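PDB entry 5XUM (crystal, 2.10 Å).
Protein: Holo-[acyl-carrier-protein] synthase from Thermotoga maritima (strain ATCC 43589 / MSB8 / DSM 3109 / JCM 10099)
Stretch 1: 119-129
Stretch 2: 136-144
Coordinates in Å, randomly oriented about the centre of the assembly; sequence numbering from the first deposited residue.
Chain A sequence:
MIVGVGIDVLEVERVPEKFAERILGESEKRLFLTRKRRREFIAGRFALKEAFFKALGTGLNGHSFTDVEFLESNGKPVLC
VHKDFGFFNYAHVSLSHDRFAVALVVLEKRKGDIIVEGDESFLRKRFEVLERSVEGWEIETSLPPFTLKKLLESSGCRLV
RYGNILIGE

Stretch 1 119-129: DESFLRKRFEV
Stretch 2 136-144: GWEIETSLP

The two stretches form a mixed contact in which a short helix lays Glu120, Leu123 and Arg124 against Trp137 of a β-strand and then runs into a brief antiparallel pairing with that same strand, burying 561 Å². Asp119 (phi/psi -68/129°) precedes the helix as its N-cap, its t side chain accepting from the backbone: Phe122 N lies 3.0 Å from Asp119 OD2. The helix begins at Glu120, with phi near -65° and psi near -40°, and its axis runs nearly parallel to strand 137-140, 13° apart in direction and 10.0 Å away at closest approach. Near its end Phe127 N donates to Leu123 O at 2.7 Å, and Phe127 itself is extended (-127/157°). In the second stretch Trp137 to Glu140 are extended (phi -91 to -122°, psi 123 to 157°); Gly136 precedes them at 153/-154°, angles that by themselves call for glycine.

Strand pairing follows in antiparallel register, Glu128 opposite Glu140 (CA-CA 5.5 Å) and Val129 opposite Ile139 (CA-CA 4.5 Å). One direct hydrogen bond links the backbones: Glu140 N donates to Glu128 O at 3.0 Å and 169°. The same carbonyl also receives a CA-H...O contact, with Ile139 CA 3.4 Å from Glu128 O. In the other direction a water completes the link, accepting from Glu128 N at 3.1 Å and donating to Glu140 O at 2.8 Å.

Val129 (t) and Ile139 (chi1 p, chi2 t) share one face of the pairing, where Val129 CG2 lies 4.0 Å from Ile139 CG2. Ile139 CD1 sits over the face of the Phe127 ring, 4.0 Å from its centroid and 16° off its normal, a CH-pi contact. Phe127 (chi1 m, chi2 -71°) also meets Leu143 at its edge, with Phe127 CE1 3.8 Å from Leu143 CD1. Thr141 OG1 accepts from Leu143 N at 3.0 Å.

Trp137 (chi1 m, chi2 97°) has the largest area covered by the opposing stretch. Leu123 (m, t) packs its CD1 3.6 Å from Trp137 CD1, and Val129 CG1 lies 3.7 Å from Trp137 CE3, so aliphatic groups from both helix and strand contact the indole. Glu120 (t, t) adds an off-centre CH-pi contact, its CG 4.1 Å from the centroid of the Trp137 six-membered ring. One helical turn later, Arg124 (m, t, t) pairs with the Glu120 carboxylate in a salt bridge, Arg124 NE to Glu120 OE1 at 3.1 Å, while Arg124 NH1 lies 3.9 Å from Trp137 CZ3.

On the other face, the all-t Glu128 side chain approaches Glu140, Glu128 OE2 lying 3.9 Å from Glu140 CG.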

# COMPACT_ATOMS: atom_id res chain seq x y z
N ASP A 119 4.57 22.47 27.65
CA ASP A 119 4.36 23.92 27.56
C ASP A 119 4.16 24.36 26.11
O ASP A 119 4.97 24.04 25.24
CB ASP A 119 5.53 24.67 28.20
CG ASP A 119 5.40 26.18 28.06
OD1 ASP A 119 4.38 26.75 28.50
OD2 ASP A 119 6.34 26.80 27.50
N GLU A 120 3.09 25.12 25.88
CA GLU A 120 2.73 25.60 24.54
C GLU A 120 3.84 26.43 23.89
O GLU A 120 4.16 26.23 22.72
CB GLU A 120 1.43 26.41 24.61
CG GLU A 120 0.86 26.82 23.26
CD GLU A 120 -0.41 27.64 23.36
OE1 GLU A 120 -0.70 28.41 22.42
OE2 GLU A 120 -1.13 27.53 24.39
N SER A 121 4.41 27.35 24.66
CA SER A 121 5.48 28.23 24.19
C SER A 121 6.75 27.46 23.81
O SER A 121 7.37 27.76 22.79
CB SER A 121 5.80 29.29 25.24
OG SER A 121 6.76 30.22 24.76
N PHE A 122 7.11 26.47 24.63
CA PHE A 122 8.26 25.60 24.36
C PHE A 122 8.12 24.89 23.01
O PHE A 122 9.08 24.81 22.25
CB PHE A 122 8.41 24.56 25.48
CG PHE A 122 9.48 23.53 25.24
CD1 PHE A 122 10.77 23.73 25.73
CD2 PHE A 122 9.20 22.36 24.54
CE1 PHE A 122 11.76 22.78 25.51
CE2 PHE A 122 10.19 21.41 24.32
CZ PHE A 122 11.48 21.62 24.80
N LEU A 123 6.92 24.39 22.73
CA LEU A 123 6.66 23.61 21.52
C LEU A 123 6.59 24.47 20.26
O LEU A 123 7.09 24.05 19.21
CB LEU A 123 5.38 22.78 21.67
CG LEU A 123 5.33 21.73 22.79
CD1 LEU A 123 3.92 21.16 22.92
CD2 LEU A 123 6.34 20.61 22.58
N ARG A 124 5.98 25.65 20.36
CA ARG A 124 5.82 26.55 19.21
C ARG A 124 7.13 27.15 18.70
O ARG A 124 7.23 27.52 17.53
CB ARG A 124 4.81 27.66 19.53
CG ARG A 124 3.38 27.18 19.62
CD ARG A 124 2.38 28.33 19.59
NE ARG A 124 1.04 27.89 19.96
CZ ARG A 124 0.14 27.38 19.11
NH1 ARG A 124 -1.05 27.01 19.56
NH2 ARG A 124 0.43 27.24 17.83
N LYS A 125 8.12 27.24 19.59
CA LYS A 125 9.47 27.68 19.22
C LYS A 125 10.16 26.65 18.33
O LYS A 125 10.95 27.01 17.45
CB LYS A 125 10.33 27.91 20.46
CG LYS A 125 9.95 29.11 21.31
CD LYS A 125 10.76 29.10 22.60
CE LYS A 125 10.13 30.00 23.66
NZ LYS A 125 10.90 29.95 24.93
N ARG A 126 9.86 25.38 18.57
CA ARG A 126 10.58 24.28 17.93
C ARG A 126 9.78 23.59 16.83
O ARG A 126 10.35 23.18 15.82
CB ARG A 126 11.01 23.26 19.00
CG ARG A 126 12.05 23.79 19.96
CD ARG A 126 12.06 23.02 21.27
NE ARG A 126 13.11 23.51 22.18
CZ ARG A 126 12.99 24.57 22.98
NH1 ARG A 126 14.00 24.91 23.77
NH2 ARG A 126 11.87 25.28 23.00
N PHE A 127 8.47 23.48 17.01
CA PHE A 127 7.62 22.72 16.09
C PHE A 127 6.44 23.52 15.56
O PHE A 127 5.99 24.49 16.17
CB PHE A 127 7.09 21.45 16.76
CG PHE A 127 8.16 20.61 17.39
CD1 PHE A 127 9.07 19.91 16.61
CD2 PHE A 127 8.24 20.51 18.78
CE1 PHE A 127 10.05 19.13 17.20
CE2 PHE A 127 9.23 19.74 19.37
CZ PHE A 127 10.13 19.05 18.58
N GLU A 128 5.94 23.08 14.40
CA GLU A 128 4.67 23.53 13.87
C GLU A 128 3.56 22.84 14.66
O GLU A 128 3.37 21.63 14.56
CB GLU A 128 4.58 23.17 12.38
CG GLU A 128 3.32 23.64 11.67
CD GLU A 128 3.24 23.16 10.22
OE1 GLU A 128 2.29 23.56 9.52
OE2 GLU A 128 4.12 22.38 9.79
N VAL A 129 2.85 23.63 15.48
CA VAL A 129 1.76 23.12 16.31
C VAL A 129 0.44 23.24 15.56
O VAL A 129 0.11 24.31 15.04
CB VAL A 129 1.70 23.85 17.68
CG1 VAL A 129 0.48 23.43 18.48
CG2 VAL A 129 2.97 23.60 18.48
N GLY A 136 -3.12 15.81 24.29
CA GLY A 136 -2.05 16.81 24.25
C GLY A 136 -2.04 17.67 23.00
O GLY A 136 -3.07 17.86 22.36
N TRP A 137 -0.86 18.18 22.65
CA TRP A 137 -0.67 18.99 21.45
C TRP A 137 -0.30 18.13 20.27
O TRP A 137 0.57 17.26 20.38
CB TRP A 137 0.41 20.03 21.68
CG TRP A 137 0.07 21.05 22.75
CD1 TRP A 137 0.47 21.04 24.08
CD2 TRP A 137 -0.75 22.26 22.60
NE1 TRP A 137 -0.03 22.13 24.75
CE2 TRP A 137 -0.77 22.90 23.92
CE3 TRP A 137 -1.44 22.85 21.55
CZ2 TRP A 137 -1.46 24.08 24.16
CZ3 TRP A 137 -2.14 24.04 21.80
CH2 TRP A 137 -2.15 24.64 23.07
N GLU A 138 -0.96 18.37 19.14
CA GLU A 138 -0.59 17.71 17.89
C GLU A 138 0.43 18.56 17.15
O GLU A 138 0.19 19.74 16.87
CB GLU A 138 -1.82 17.46 17.00
CG GLU A 138 -1.53 16.58 15.79
CD GLU A 138 -2.69 16.48 14.81
OE1 GLU A 138 -2.49 15.90 13.72
OE2 GLU A 138 -3.80 16.98 15.11
N ILE A 139 1.59 17.97 16.86
CA ILE A 139 2.67 18.67 16.17
C ILE A 139 3.04 17.97 14.86
O ILE A 139 2.78 16.77 14.69
CB ILE A 139 3.93 18.81 17.06
CG1 ILE A 139 4.50 17.44 17.46
CG2 ILE A 139 3.63 19.67 18.29
CD1 ILE A 139 5.94 17.47 17.92
N GLU A 140 3.64 18.72 13.94
CA GLU A 140 4.29 18.14 12.78
C GLU A 140 5.79 18.19 12.99
O GLU A 140 6.36 19.24 13.29
CB GLU A 140 3.89 18.87 11.49
CG GLU A 140 4.78 18.60 10.27
CD GLU A 140 4.87 17.13 9.87
OE1 GLU A 140 4.07 16.30 10.35
OE2 GLU A 140 5.75 16.80 9.05
N THR A 141 6.43 17.02 12.87
CA THR A 141 7.89 16.92 12.94
C THR A 141 8.40 15.74 12.12
O THR A 141 7.70 14.73 11.96
CB THR A 141 8.41 16.84 14.40
OG1 THR A 141 9.83 16.71 14.40
CG2 THR A 141 7.80 15.66 15.15
N SER A 142 9.61 15.88 11.59
CA SER A 142 10.28 14.81 10.87
C SER A 142 11.33 14.13 11.75
O SER A 142 12.13 13.33 11.26
CB SER A 142 10.92 15.34 9.59
OG SER A 142 9.94 15.85 8.70
N LEU A 143 11.32 14.45 13.04
CA LEU A 143 12.24 13.82 13.98
C LEU A 143 11.80 12.39 14.28
O LEU A 143 10.62 12.14 14.54
CB LEU A 143 12.34 14.62 15.29
CG LEU A 143 13.04 15.99 15.25
CD1 LEU A 143 12.91 16.69 16.59
CD2 LEU A 143 14.50 15.85 14.85
N PRO A 144 12.75 11.43 14.21
CA PRO A 144 12.48 10.04 14.57
C PRO A 144 12.07 9.92 16.04
O PRO A 144 12.48 10.76 16.85
CB PRO A 144 13.83 9.35 14.32
CG PRO A 144 14.53 10.23 13.33
CD PRO A 144 14.12 11.62 13.71
O HOH W 1 7.92 21.44 12.69